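PDB 6V3Q: metallo-beta-lactamase FIM-1 from Pseudomonas aeruginosa, which probably hydrolyses beta-lactam antibiotics to substituted beta-amino acids with zinc as cofactor, as a class B metallo-beta-lactamase of the periplasm. Local coordinates for residues 8-13 with 60-65; 45-50 with 68-73; 4-9 with 29-34; 89-94 with 114-119. One frame throughout, in Å; residues are numbered along the deposited sequence.

Interaction 1 of 4, residues 8-13 with 60-65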
loop_
_atom_site.group_PDB
_atom_site.type_symbol
_atom_site.label_atom_id
_atom_site.label_comp_id
_atom_site.label_asym_id
_atom_site.label_seq_id
_atom_site.Cartn_x
_atom_site.Cartn_y
_atom_site.Cartn_z
ATOM N N VAL A 8 -9.969 6.937 -2.607
ATOM C CA VAL A 8 -9.362 8.150 -3.152
ATOM C C VAL A 8 -9.732 8.266 -4.627
ATOM O O VAL A 8 -9.723 7.258 -5.347
ATOM C CB VAL A 8 -7.838 8.139 -2.942
ATOM C CG1 VAL A 8 -7.312 6.716 -3.019
ATOM C CG2 VAL A 8 -7.132 9.029 -3.959
ATOM N N PRO A 9 -10.079 9.459 -5.114
ATOM C CA PRO A 9 -10.462 9.599 -6.524
ATOM C C PRO A 9 -9.311 9.297 -7.473
ATOM O O PRO A 9 -8.134 9.474 -7.147
ATOM C CB PRO A 9 -10.897 11.066 -6.630
ATOM C CG PRO A 9 -10.282 11.745 -5.446
ATOM C CD PRO A 9 -10.250 10.714 -4.364
ATOM N N VAL A 10 -9.674 8.836 -8.671
ATOM C CA VAL A 10 -8.685 8.521 -9.696
ATOM C C VAL A 10 -8.020 9.807 -10.167
ATOM O O VAL A 10 -8.691 10.814 -10.429
ATOM C CB VAL A 10 -9.346 7.774 -10.865
ATOM C CG1 VAL A 10 -8.322 7.413 -11.925
ATOM C CG2 VAL A 10 -10.069 6.529 -10.361
ATOM N N THR A 11 -6.695 9.784 -10.268
ATOM C CA THR A 11 -5.931 10.940 -10.713
ATOM C C THR A 11 -5.589 10.813 -12.191
ATOM O O THR A 11 -5.339 9.718 -12.699
ATOM C CB THR A 11 -4.644 11.104 -9.895
ATOM O OG1 THR A 11 -3.840 9.922 -10.013
ATOM C CG2 THR A 11 -4.964 11.347 -8.426
ATOM N N PHE A 12 -5.578 11.952 -12.878
ATOM C CA PHE A 12 -5.257 12.022 -14.296
ATOM C C PHE A 12 -4.108 13.001 -14.491
ATOM O O PHE A 12 -4.179 14.145 -14.025
ATOM C CB PHE A 12 -6.471 12.459 -15.121
ATOM C CG PHE A 12 -7.701 11.632 -14.879
ATOM C CD1 PHE A 12 -7.941 10.487 -15.620
ATOM C CD2 PHE A 12 -8.618 12.001 -13.909
ATOM C CE1 PHE A 12 -9.069 9.722 -15.397
ATOM C CE2 PHE A 12 -9.751 11.242 -13.680
ATOM C CZ PHE A 12 -9.973 10.101 -14.425
ATOM N N THR A 13 -3.053 12.552 -15.167
ATOM C CA THR A 13 -1.875 13.370 -15.410
ATOM C C THR A 13 -1.556 13.390 -16.896
ATOM O O THR A 13 -1.594 12.349 -17.560
ATOM C CB THR A 13 -0.655 12.851 -14.637
ATOM O OG1 THR A 13 -0.350 11.521 -15.072
ATOM C CG2 THR A 13 -0.927 12.838 -13.142
ATOM N N ALA A 60 -15.730 3.953 -13.684
ATOM C CA ALA A 60 -16.788 4.903 -14.010
ATOM C C ALA A 60 -16.304 6.341 -13.879
ATOM O O ALA A 60 -16.761 7.219 -14.619
ATOM C CB ALA A 60 -18.004 4.665 -13.116
ATOM N N GLN A 61 -15.383 6.598 -12.946
ATOM C CA GLN A 61 -14.779 7.923 -12.846
ATOM C C GLN A 61 -14.030 8.280 -14.122
ATOM O O GLN A 61 -14.114 9.414 -14.605
ATOM C CB GLN A 61 -13.835 7.983 -11.645
ATOM C CG GLN A 61 -14.525 7.964 -10.294
ATOM C CD GLN A 61 -13.539 7.877 -9.149
ATOM O OE1 GLN A 61 -12.584 8.651 -9.074
ATOM N NE2 GLN A 61 -13.759 6.924 -8.252
ATOM N N ILE A 62 -13.289 7.319 -14.681
ATOM C CA ILE A 62 -12.516 7.577 -15.892
ATOM C C ILE A 62 -13.443 7.911 -17.051
ATOM O O ILE A 62 -13.186 8.841 -17.826
ATOM C CB ILE A 62 -11.618 6.368 -16.214
ATOM C CG1 ILE A 62 -10.670 6.074 -15.048
ATOM C CG2 ILE A 62 -10.835 6.609 -17.497
ATOM C CD1 ILE A 62 -9.868 4.808 -15.221
ATOM N N ILE A 63 -14.538 7.158 -17.187
ATOM C CA ILE A 63 -15.523 7.435 -18.229
ATOM C C ILE A 63 -16.080 8.843 -18.070
ATOM O O ILE A 63 -16.160 9.616 -19.033
ATOM C CB ILE A 63 -16.647 6.384 -18.194
ATOM C CG1 ILE A 63 -16.117 5.005 -18.587
ATOM C CG2 ILE A 63 -17.810 6.808 -19.080
ATOM C CD1 ILE A 63 -17.100 3.890 -18.332
ATOM N N GLU A 64 -16.470 9.198 -16.844
ATOM C CA GLU A 64 -17.074 10.504 -16.605
ATOM C C GLU A 64 -16.069 11.627 -16.827
ATOM O O GLU A 64 -16.417 12.680 -17.372
ATOM C CB GLU A 64 -17.646 10.558 -15.187
ATOM C CG GLU A 64 -19.037 11.169 -15.086
ATOM C CD GLU A 64 -20.104 10.356 -15.809
ATOM O OE1 GLU A 64 -21.228 10.871 -15.971
ATOM O OE2 GLU A 64 -19.831 9.206 -16.213
ATOM N N TRP A 65 -14.815 11.416 -16.418
ATOM C CA TRP A 65 -13.785 12.427 -16.634
ATOM C C TRP A 65 -13.530 12.646 -18.120
ATOM O O TRP A 65 -13.295 13.779 -18.558
ATOM C CB TRP A 65 -12.497 12.015 -15.923
ATOM C CG TRP A 65 -11.317 12.878 -16.250
ATOM C CD1 TRP A 65 -10.919 14.007 -15.595
ATOM C CD2 TRP A 65 -10.376 12.678 -17.312
ATOM N NE1 TRP A 65 -9.789 14.522 -16.183
ATOM C CE2 TRP A 65 -9.438 13.726 -17.241
ATOM C CE3 TRP A 65 -10.236 11.714 -18.317
ATOM C CZ2 TRP A 65 -8.375 13.838 -18.135
ATOM C CZ3 TRP A 65 -9.180 11.829 -19.204
ATOM C CH2 TRP A 65 -8.264 12.882 -19.107
HETATM O O HOH W 1 -12.000 6.252 -6.012
#
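F12, on edge strand 11-16, lays its ring flat against the indole of W65 where helix 56-68 packs on one face of the seven-stranded sheet of the alpha-beta/beta-alpha metallo-beta-lactamase fold. The stack is face to face: the centroid of the F12 ring sits 3.6 Å from that of the five-membered ring of W65, with only 6° between the planes. The side chains run antiparallel to one another. F12 CB therefore comes 4.2 Å from the centroid of the six-membered ring of W65, an off-centre CH-pi contact, while F12 CZ reaches back to W65 CB at 3.5 Å. I62 approaches the phenyl ring at its edge with CA near the plane, and its CG1 packs 4.0 Å from F12 CE1. W20 adds an edge-to-face partner to the indole, and I40 of strand 33-43 touches F12, I62 and W65 alike.

Just before the strand the contact turns polar. Q61 holds CD anti to CA (chi2 174°), and the stretched chain brings its carboxamide to the backbone, where V10 N donates to Q61 OE1 over 2.9 Å, nearly straight (172°). P9 CA and V10 CG2 lie against the same oxygen. The other end of the amide is held as well, which fixes its rotation: one water accepts from Q61 NE2 and donates to V8 O at 2.6 Å.

Interaction 2 of 4, residues 45-50 with 68-73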
loop_
_atom_site.group_PDB
_atom_site.type_symbol
_atom_site.label_atom_id
_atom_site.label_comp_id
_atom_site.label_asym_id
_atom_site.label_seq_id
_atom_site.Cartn_x
_atom_site.Cartn_y
_atom_site.Cartn_z
ATOM N N ASP A 45 -12.333 13.503 -31.876
ATOM C CA ASP A 45 -13.291 13.969 -30.882
ATOM C C ASP A 45 -13.531 12.962 -29.765
ATOM O O ASP A 45 -14.311 13.247 -28.850
ATOM C CB ASP A 45 -14.624 14.314 -31.553
ATOM C CG ASP A 45 -14.496 15.445 -32.554
ATOM O OD1 ASP A 45 -13.551 16.251 -32.428
ATOM O OD2 ASP A 45 -15.344 15.533 -33.465
ATOM N N PHE A 46 -12.881 11.800 -29.811
ATOM C CA PHE A 46 -13.082 10.780 -28.790
ATOM C C PHE A 46 -11.737 10.299 -28.264
ATOM O O PHE A 46 -10.703 10.894 -28.579
ATOM C CB PHE A 46 -13.908 9.623 -29.355
ATOM C CG PHE A 46 -15.202 10.062 -29.980
ATOM C CD1 PHE A 46 -16.308 10.345 -29.194
ATOM C CD2 PHE A 46 -15.308 10.213 -31.353
ATOM C CE1 PHE A 46 -17.497 10.761 -29.767
ATOM C CE2 PHE A 46 -16.493 10.627 -31.931
ATOM C CZ PHE A 46 -17.588 10.902 -31.136
ATOM N N SER A 47 -11.725 9.237 -27.463
ATOM C CA SER A 47 -10.487 8.815 -26.821
ATOM C C SER A 47 -10.475 7.304 -26.636
ATOM O O SER A 47 -11.521 6.650 -26.583
ATOM C CB SER A 47 -10.293 9.524 -25.475
ATOM O OG SER A 47 -11.411 9.329 -24.628
ATOM N N ILE A 48 -9.265 6.759 -26.532
ATOM C CA ILE A 48 -9.037 5.328 -26.364
ATOM C C ILE A 48 -8.541 5.088 -24.946
ATOM O O ILE A 48 -7.663 5.811 -24.460
ATOM C CB ILE A 48 -8.027 4.796 -27.396
ATOM C CG1 ILE A 48 -8.520 5.076 -28.817
ATOM C CG2 ILE A 48 -7.789 3.304 -27.197
ATOM C CD1 ILE A 48 -7.434 5.006 -29.864
ATOM N N LEU A 49 -9.103 4.079 -24.284
ATOM C CA LEU A 49 -8.731 3.732 -22.920
ATOM C C LEU A 49 -7.835 2.501 -22.941
ATOM O O LEU A 49 -8.192 1.474 -23.527
ATOM C CB LEU A 49 -9.967 3.475 -22.060
ATOM C CG LEU A 49 -9.694 2.996 -20.631
ATOM C CD1 LEU A 49 -8.950 4.057 -19.833
ATOM C CD2 LEU A 49 -10.982 2.595 -19.922
ATOM N N VAL A 50 -6.673 2.610 -22.314
ATOM C CA VAL A 50 -5.790 1.472 -22.104
ATOM C C VAL A 50 -5.897 1.098 -20.634
ATOM O O VAL A 50 -5.490 1.872 -19.760
ATOM C CB VAL A 50 -4.346 1.795 -22.506
ATOM C CG1 VAL A 50 -3.454 0.581 -22.313
ATOM C CG2 VAL A 50 -4.296 2.275 -23.948
ATOM N N ASP A 68 -16.708 14.795 -19.210
ATOM C CA ASP A 68 -16.956 16.093 -18.589
ATOM C C ASP A 68 -15.751 17.024 -18.655
ATOM O O ASP A 68 -15.914 18.223 -18.907
ATOM C CB ASP A 68 -17.381 15.905 -17.131
ATOM C CG ASP A 68 -18.699 15.165 -17.000
ATOM O OD1 ASP A 68 -19.491 15.187 -17.965
ATOM O OD2 ASP A 68 -18.942 14.561 -15.934
ATOM N N THR A 69 -14.546 16.501 -18.435
ATOM C CA THR A 69 -13.331 17.311 -18.415
ATOM C C THR A 69 -12.578 17.270 -19.740
ATOM O O THR A 69 -12.240 18.321 -20.294
ATOM C CB THR A 69 -12.407 16.850 -17.280
ATOM O OG1 THR A 69 -13.121 16.888 -16.037
ATOM C CG2 THR A 69 -11.183 17.751 -17.183
ATOM N N LEU A 70 -12.304 16.071 -20.257
ATOM C CA LEU A 70 -11.587 15.956 -21.522
ATOM C C LEU A 70 -12.455 16.379 -22.702
ATOM O O LEU A 70 -11.926 16.787 -23.744
ATOM C CB LEU A 70 -11.092 14.520 -21.708
ATOM C CG LEU A 70 -10.063 14.264 -22.809
ATOM C CD1 LEU A 70 -8.833 15.126 -22.576
ATOM C CD2 LEU A 70 -9.685 12.790 -22.876
ATOM N N LYS A 71 -13.780 16.288 -22.558
ATOM C CA LYS A 71 -14.724 16.541 -23.646
ATOM C C LYS A 71 -14.413 15.675 -24.864
ATOM O O LYS A 71 -14.679 16.064 -26.005
ATOM C CB LYS A 71 -14.757 18.025 -24.026
ATOM C CG LYS A 71 -15.131 18.937 -22.872
ATOM C CD LYS A 71 -16.551 18.665 -22.398
ATOM C CE LYS A 71 -17.577 19.193 -23.390
ATOM N NZ LYS A 71 -18.977 18.930 -22.960
ATOM N N LYS A 72 -13.838 14.501 -24.617
ATOM C CA LYS A 72 -13.518 13.528 -25.661
ATOM C C LYS A 72 -13.897 12.155 -25.128
ATOM O O LYS A 72 -13.060 11.429 -24.577
ATOM C CB LYS A 72 -12.037 13.590 -26.044
ATOM C CG LYS A 72 -11.619 14.878 -26.740
ATOM C CD LYS A 72 -10.104 14.981 -26.836
ATOM C CE LYS A 72 -9.674 16.195 -27.645
ATOM N NZ LYS A 72 -9.967 16.035 -29.097
ATOM N N PRO A 73 -15.166 11.769 -25.265
ATOM C CA PRO A 73 -15.643 10.549 -24.602
ATOM C C PRO A 73 -14.900 9.308 -25.078
ATOM O O PRO A 73 -14.570 9.169 -26.258
ATOM C CB PRO A 73 -17.126 10.493 -24.987
ATOM C CG PRO A 73 -17.487 11.912 -25.297
ATOM C CD PRO A 73 -16.259 12.503 -25.927
#
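The backbones of F46 and K72 run within 4.2 Å of each other, CA to CA, close enough for a CA-H...O contact from K72 CA to D45 O at 3.3 Å. Next along the strand, S47 N donates to P73 O in a weak, bent bond (3.1 Å, 135°). The side chain of S47 adds a shorter link: its OG lies between its own backbone N and carbonyl carbon (chi1 55°), where it donates to K72 O at 2.7 Å. The carbonyl of P73 also serves F46, lying in the ring plane at the edge and only 3.2 Å from F46 CB. F46 CD1 meets P73 CD at 3.9 Å as the two side chains cross obliquely. K72 packs its CB and CG beside D45 O, and its NZ hydrogen-bonds G44 O outside the contact.

The contact lies on the beta-alpha-beta crossover that leads from strand 46-50 through helix 56-68 to the parallel neighbour strand 74-78; K71, with positive phi, turns the chain after the helix. Both hydrogen bonds across it run the same way, from S47 to carbonyls of the incoming chain. P73, a proline, has no N-H, and here S47 supplies both donors as the two strands begin to pair.

Interaction 3 of 4, residues 4-9 with 29-34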
loop_
_atom_site.group_PDB
_atom_site.type_symbol
_atom_site.label_atom_id
_atom_site.label_comp_id
_atom_site.label_asym_id
_atom_site.label_seq_id
_atom_site.Cartn_x
_atom_site.Cartn_y
_atom_site.Cartn_z
ATOM N N GLN A 4 -7.505 9.981 6.682
ATOM C CA GLN A 4 -7.155 8.688 6.109
ATOM C C GLN A 4 -8.343 8.152 5.321
ATOM O O GLN A 4 -9.081 7.293 5.822
ATOM C CB GLN A 4 -6.751 7.697 7.202
ATOM C CG GLN A 4 -5.373 7.934 7.788
ATOM C CD GLN A 4 -5.083 7.020 8.961
ATOM O OE1 GLN A 4 -5.513 7.282 10.083
ATOM N NE2 GLN A 4 -4.350 5.942 8.708
ATOM N N PRO A 5 -8.564 8.629 4.098
ATOM C CA PRO A 5 -9.763 8.224 3.360
ATOM C C PRO A 5 -9.647 6.795 2.861
ATOM O O PRO A 5 -8.571 6.340 2.469
ATOM C CB PRO A 5 -9.823 9.220 2.194
ATOM C CG PRO A 5 -8.762 10.263 2.488
ATOM C CD PRO A 5 -7.740 9.562 3.315
ATOM N N LYS A 6 -10.776 6.085 2.876
ATOM C CA LYS A 6 -10.783 4.717 2.368
ATOM C C LYS A 6 -10.682 4.698 0.848
ATOM O O LYS A 6 -9.909 3.920 0.278
ATOM C CB LYS A 6 -12.039 3.981 2.834
ATOM C CG LYS A 6 -12.006 2.492 2.524
ATOM C CD LYS A 6 -13.347 1.817 2.761
ATOM C CE LYS A 6 -13.256 0.327 2.469
ATOM N NZ LYS A 6 -14.594 -0.322 2.399
ATOM N N ASP A 7 -11.452 5.552 0.174
ATOM C CA ASP A 7 -11.494 5.599 -1.283
ATOM C C ASP A 7 -10.994 6.954 -1.760
ATOM O O ASP A 7 -11.536 7.995 -1.370
ATOM C CB ASP A 7 -12.910 5.334 -1.797
ATOM C CG ASP A 7 -13.504 4.056 -1.232
ATOM O OD1 ASP A 7 -14.396 4.145 -0.364
ATOM O OD2 ASP A 7 -13.071 2.962 -1.648
ATOM N N VAL A 8 -9.969 6.937 -2.607
ATOM C CA VAL A 8 -9.362 8.150 -3.152
ATOM C C VAL A 8 -9.732 8.266 -4.627
ATOM O O VAL A 8 -9.723 7.258 -5.347
ATOM C CB VAL A 8 -7.838 8.139 -2.942
ATOM C CG1 VAL A 8 -7.312 6.716 -3.019
ATOM C CG2 VAL A 8 -7.132 9.029 -3.959
ATOM N N PRO A 9 -10.079 9.459 -5.114
ATOM C CA PRO A 9 -10.462 9.599 -6.524
ATOM C C PRO A 9 -9.311 9.297 -7.473
ATOM O O PRO A 9 -8.134 9.474 -7.147
ATOM C CB PRO A 9 -10.897 11.066 -6.630
ATOM C CG PRO A 9 -10.282 11.745 -5.446
ATOM C CD PRO A 9 -10.250 10.714 -4.364
ATOM N N GLU A 29 -6.292 -4.084 3.309
ATOM C CA GLU A 29 -6.792 -4.306 4.664
ATOM C C GLU A 29 -5.954 -3.582 5.711
ATOM O O GLU A 29 -6.482 -3.202 6.763
ATOM C CB GLU A 29 -6.853 -5.800 4.985
ATOM C CG GLU A 29 -8.168 -6.464 4.605
ATOM C CD GLU A 29 -8.447 -7.712 5.423
ATOM O OE1 GLU A 29 -7.834 -7.868 6.501
ATOM O OE2 GLU A 29 -9.280 -8.534 4.993
ATOM N N ASN A 30 -4.664 -3.380 5.456
ATOM C CA ASN A 30 -3.850 -2.570 6.353
ATOM C C ASN A 30 -4.044 -1.077 6.122
ATOM O O ASN A 30 -3.261 -0.273 6.640
ATOM C CB ASN A 30 -2.368 -2.936 6.217
ATOM C CG ASN A 30 -1.848 -2.791 4.797
ATOM O OD1 ASN A 30 -2.447 -2.111 3.960
ATOM N ND2 ASN A 30 -0.716 -3.426 4.520
ATOM N N TRP A 31 -5.064 -0.702 5.349
ATOM C CA TRP A 31 -5.439 0.669 5.018
ATOM C C TRP A 31 -4.386 1.400 4.204
ATOM O O TRP A 31 -4.424 2.634 4.118
ATOM C CB TRP A 31 -5.788 1.474 6.270
ATOM C CG TRP A 31 -7.157 1.160 6.735
ATOM C CD1 TRP A 31 -7.556 0.050 7.419
ATOM C CD2 TRP A 31 -8.331 1.948 6.524
ATOM N NE1 TRP A 31 -8.908 0.106 7.661
ATOM C CE2 TRP A 31 -9.406 1.262 7.121
ATOM C CE3 TRP A 31 -8.577 3.174 5.896
ATOM C CZ2 TRP A 31 -10.706 1.758 7.106
ATOM C CZ3 TRP A 31 -9.867 3.664 5.884
ATOM C CH2 TRP A 31 -10.915 2.959 6.485
ATOM N N GLY A 32 -3.452 0.680 3.597
ATOM C CA GLY A 32 -2.625 1.250 2.563
ATOM C C GLY A 32 -3.329 1.220 1.225
ATOM O O GLY A 32 -4.455 0.742 1.085
ATOM N N HIS A 33 -2.647 1.752 0.217
ATOM C CA HIS A 33 -3.158 1.735 -1.143
ATOM C C HIS A 33 -2.067 1.230 -2.072
ATOM O O HIS A 33 -0.879 1.424 -1.815
ATOM C CB HIS A 33 -3.631 3.127 -1.600
ATOM C CG HIS A 33 -4.825 3.646 -0.858
ATOM N ND1 HIS A 33 -4.721 4.369 0.311
ATOM C CD2 HIS A 33 -6.149 3.564 -1.131
ATOM C CE1 HIS A 33 -5.929 4.702 0.730
ATOM N NE2 HIS A 33 -6.814 4.223 -0.125
ATOM N N VAL A 34 -2.480 0.572 -3.153
ATOM C CA VAL A 34 -1.585 0.149 -4.222
ATOM C C VAL A 34 -2.047 0.819 -5.506
ATOM O O VAL A 34 -3.227 0.719 -5.855
ATOM C CB VAL A 34 -1.538 -1.383 -4.394
ATOM C CG1 VAL A 34 -0.878 -2.032 -3.191
ATOM C CG2 VAL A 34 -2.927 -1.969 -4.598
#
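H33 donates from NE2 to K6 O, the single hydrogen bond that ties the N-terminal arm to the 29-34 turn. It is 3.1 Å long and fairly straight (163°). The oxygen lies close to the imidazole plane, but the N-H comes in from above the plane of the K6 carbonyl, 51° out of it. P5 O lies in the same ring plane, 3.6 Å from H33 CE1, so two successive carbonyls of the arm line one edge of the imidazole.

Apolar contacts gather round the rings of H33 and W31. V8 CG1 makes an off-centre CH-pi contact with H33, 4.2 Å from the ring centroid. K6 leaves the backbone with CG anti to N (chi1 -171°) and crosses the indole of W31 at about a right angle. Its CB rests 3.8 Å from W31 CZ3 and its CG 4.1 Å from W31 CH2. A backbone carbonyl joins them there, Q4 O at 3.7 Å from the same W31 CZ3.

Other interactions hold the turn. W31 NE1 donates to S169 O of the second subunit, and H27 meets the indole edge-to-face. Within 29-34 itself, N30 OD1 accepts from G32 N at 3.0 Å, an Asx turn, and W31 between them takes positive phi.

Residues 29-34 thus round the tip of the hairpin between antiparallel strands 19-27 and 33-43. In class B1 metallo-beta-lactamases this hairpin carries the mobile loop flanking the active-site groove; here the arm leading into strand 11-16 packs against it.

Interaction 4 of 4, residues 89-94 with 114-119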
loop_
_atom_site.group_PDB
_atom_site.type_symbol
_atom_site.label_atom_id
_atom_site.label_comp_id
_atom_site.label_asym_id
_atom_site.label_seq_id
_atom_site.Cartn_x
_atom_site.Cartn_y
_atom_site.Cartn_z
ATOM N N GLY A 89 -12.801 -3.288 -14.374
ATOM C CA GLY A 89 -13.988 -2.507 -14.664
ATOM C C GLY A 89 -14.476 -2.648 -16.090
ATOM O O GLY A 89 -15.021 -1.698 -16.663
ATOM N N VAL A 90 -14.286 -3.835 -16.672
ATOM C CA VAL A 90 -14.702 -4.068 -18.054
ATOM C C VAL A 90 -16.215 -3.958 -18.185
ATOM O O VAL A 90 -16.730 -3.404 -19.165
ATOM C CB VAL A 90 -14.187 -5.437 -18.540
ATOM C CG1 VAL A 90 -14.874 -5.843 -19.834
ATOM C CG2 VAL A 90 -12.689 -5.391 -18.737
ATOM N N ALA A 91 -16.950 -4.472 -17.196
ATOM C CA ALA A 91 -18.408 -4.450 -17.261
ATOM C C ALA A 91 -18.944 -3.025 -17.343
ATOM O O ALA A 91 -19.911 -2.759 -18.066
ATOM C CB ALA A 91 -18.998 -5.176 -16.052
ATOM N N ALA A 92 -18.326 -2.093 -16.611
ATOM C CA ALA A 92 -18.768 -0.703 -16.664
ATOM C C ALA A 92 -18.567 -0.104 -18.051
ATOM O O ALA A 92 -19.351 0.752 -18.477
ATOM C CB ALA A 92 -18.030 0.124 -15.612
ATOM N N LEU A 93 -17.535 -0.547 -18.769
ATOM C CA LEU A 93 -17.314 -0.062 -20.127
ATOM C C LEU A 93 -18.347 -0.638 -21.090
ATOM O O LEU A 93 -18.957 0.097 -21.876
ATOM C CB LEU A 93 -15.895 -0.410 -20.580
ATOM C CG LEU A 93 -14.756 0.154 -19.727
ATOM C CD1 LEU A 93 -13.431 -0.483 -20.112
ATOM C CD2 LEU A 93 -14.676 1.660 -19.870
ATOM N N ARG A 94 -18.567 -1.954 -21.034
ATOM C CA ARG A 94 -19.517 -2.587 -21.943
ATOM C C ARG A 94 -20.947 -2.137 -21.670
ATOM O O ARG A 94 -21.784 -2.149 -22.581
ATOM C CB ARG A 94 -19.396 -4.108 -21.844
ATOM C CG ARG A 94 -17.998 -4.624 -22.151
ATOM C CD ARG A 94 -17.942 -6.145 -22.155
ATOM N NE ARG A 94 -18.700 -6.721 -23.262
ATOM C CZ ARG A 94 -18.733 -8.018 -23.550
ATOM N NH1 ARG A 94 -18.048 -8.881 -22.811
ATOM N NH2 ARG A 94 -19.448 -8.453 -24.579
ATOM N N GLY A 114 -12.609 -14.201 -12.236
ATOM C CA GLY A 114 -13.673 -13.346 -11.730
ATOM C C GLY A 114 -13.764 -12.014 -12.439
ATOM O O GLY A 114 -14.081 -10.998 -11.809
ATOM N N LEU A 115 -13.495 -11.993 -13.742
ATOM C CA LEU A 115 -13.467 -10.766 -14.521
ATOM C C LEU A 115 -14.416 -10.873 -15.706
ATOM O O LEU A 115 -14.684 -11.966 -16.213
ATOM C CB LEU A 115 -12.047 -10.463 -15.015
ATOM C CG LEU A 115 -10.974 -10.280 -13.940
ATOM C CD1 LEU A 115 -9.586 -10.280 -14.562
ATOM C CD2 LEU A 115 -11.210 -9.003 -13.153
ATOM N N THR A 116 -14.926 -9.728 -16.132
ATOM C CA THR A 116 -15.746 -9.673 -17.335
ATOM C C THR A 116 -14.840 -9.658 -18.561
ATOM O O THR A 116 -13.914 -8.843 -18.627
ATOM C CB THR A 116 -16.638 -8.435 -17.333
ATOM O OG1 THR A 116 -17.511 -8.471 -16.197
ATOM C CG2 THR A 116 -17.472 -8.375 -18.607
ATOM N N PRO A 117 -15.061 -10.537 -19.533
ATOM C CA PRO A 117 -14.201 -10.553 -20.719
ATOM C C PRO A 117 -14.461 -9.351 -21.614
ATOM O O PRO A 117 -15.499 -8.691 -21.539
ATOM C CB PRO A 117 -14.591 -11.858 -21.421
ATOM C CG PRO A 117 -16.009 -12.083 -21.002
ATOM C CD PRO A 117 -16.095 -11.586 -19.584
ATOM N N ALA A 118 -13.482 -9.069 -22.470
ATOM C CA ALA A 118 -13.684 -8.074 -23.507
ATOM C C ALA A 118 -14.577 -8.642 -24.605
ATOM O O ALA A 118 -14.755 -9.856 -24.735
ATOM C CB ALA A 118 -12.347 -7.616 -24.090
ATOM N N GLU A 119 -15.146 -7.741 -25.404
ATOM C CA GLU A 119 -16.115 -8.158 -26.408
ATOM C C GLU A 119 -15.446 -8.730 -27.652
ATOM O O GLU A 119 -15.991 -9.649 -28.275
ATOM C CB GLU A 119 -17.014 -6.979 -26.784
ATOM C CG GLU A 119 -18.163 -7.338 -27.706
ATOM C CD GLU A 119 -18.972 -6.125 -28.113
ATOM O OE1 GLU A 119 -18.553 -4.995 -27.787
ATOM O OE2 GLU A 119 -20.026 -6.300 -28.758
#
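V90 presses its side chain against the backbone of T116 and P117, the close-packed part of this contact. Its CG1, anti to the backbone N (chi1 167°), sits 3.4 Å from T116 O and equally 3.4 Å from P117 O, so that one methyl meets two successive carbonyls. T116 answers with both branches: CG2 lies 3.8 Å from V90 CG1, and OG1 lies 3.6 Å from A91 CB. F79, which touches both V90 and A118, continues the buried side.

G89 is the N-cap of this short helix, 90-95, which follows soon after the zinc-binding HxHxD motif of the metallo-beta-lactamase fold. The side chain of V90 is about 13 Å from the bound zinc, so the contact lies near the metal site but outside its coordination shell. The facing chain, 114-119, leads into strand 120-121 at the edge of the sheet, where T100 OG1 accepts from E119 N.

One helical turn on from V90, the packing gives way to a looser, polar side. R94 bends at chi3 (67°), and its NH1 donates to P117 O at 2.9 Å in a bond bent to 133°, the donor standing above the carbonyl plane. E119, an exposed residue, lays its CB 3.4 Å above one face of the R94 guanidinium, toward the rim. The opposite charges do not pair: R94 NH2 and E119 OE2 remain 4.7 Å apart, and it is the aliphatic CB and CG of E119 that lie against the arginine.

Overall arrangement
Helix 56-68 joins three of the contacts. Its face toward the sheet carries interaction 1, and its end passes directly into interaction 2, where W65 O and L70 N, 3.0 Å apart, probably form a hydrogen bond. Interaction 4 packs against the same helix: I63 CD1 meets L93 CD2 at 3.6 Å. L93 CD2 also lies 3.8 Å from L49 CD2 of interaction 2. Interaction 3 shares V8 and P9 with interaction 1, so the N-terminal arm binds first the 29-34 turn and then the helix; the centres of these two contacts are 16 Å apart. In interaction 4 the V90 side chain is about 13 Å from the zinc, whereas interactions 1, 2 and 3 lie away from the metal site.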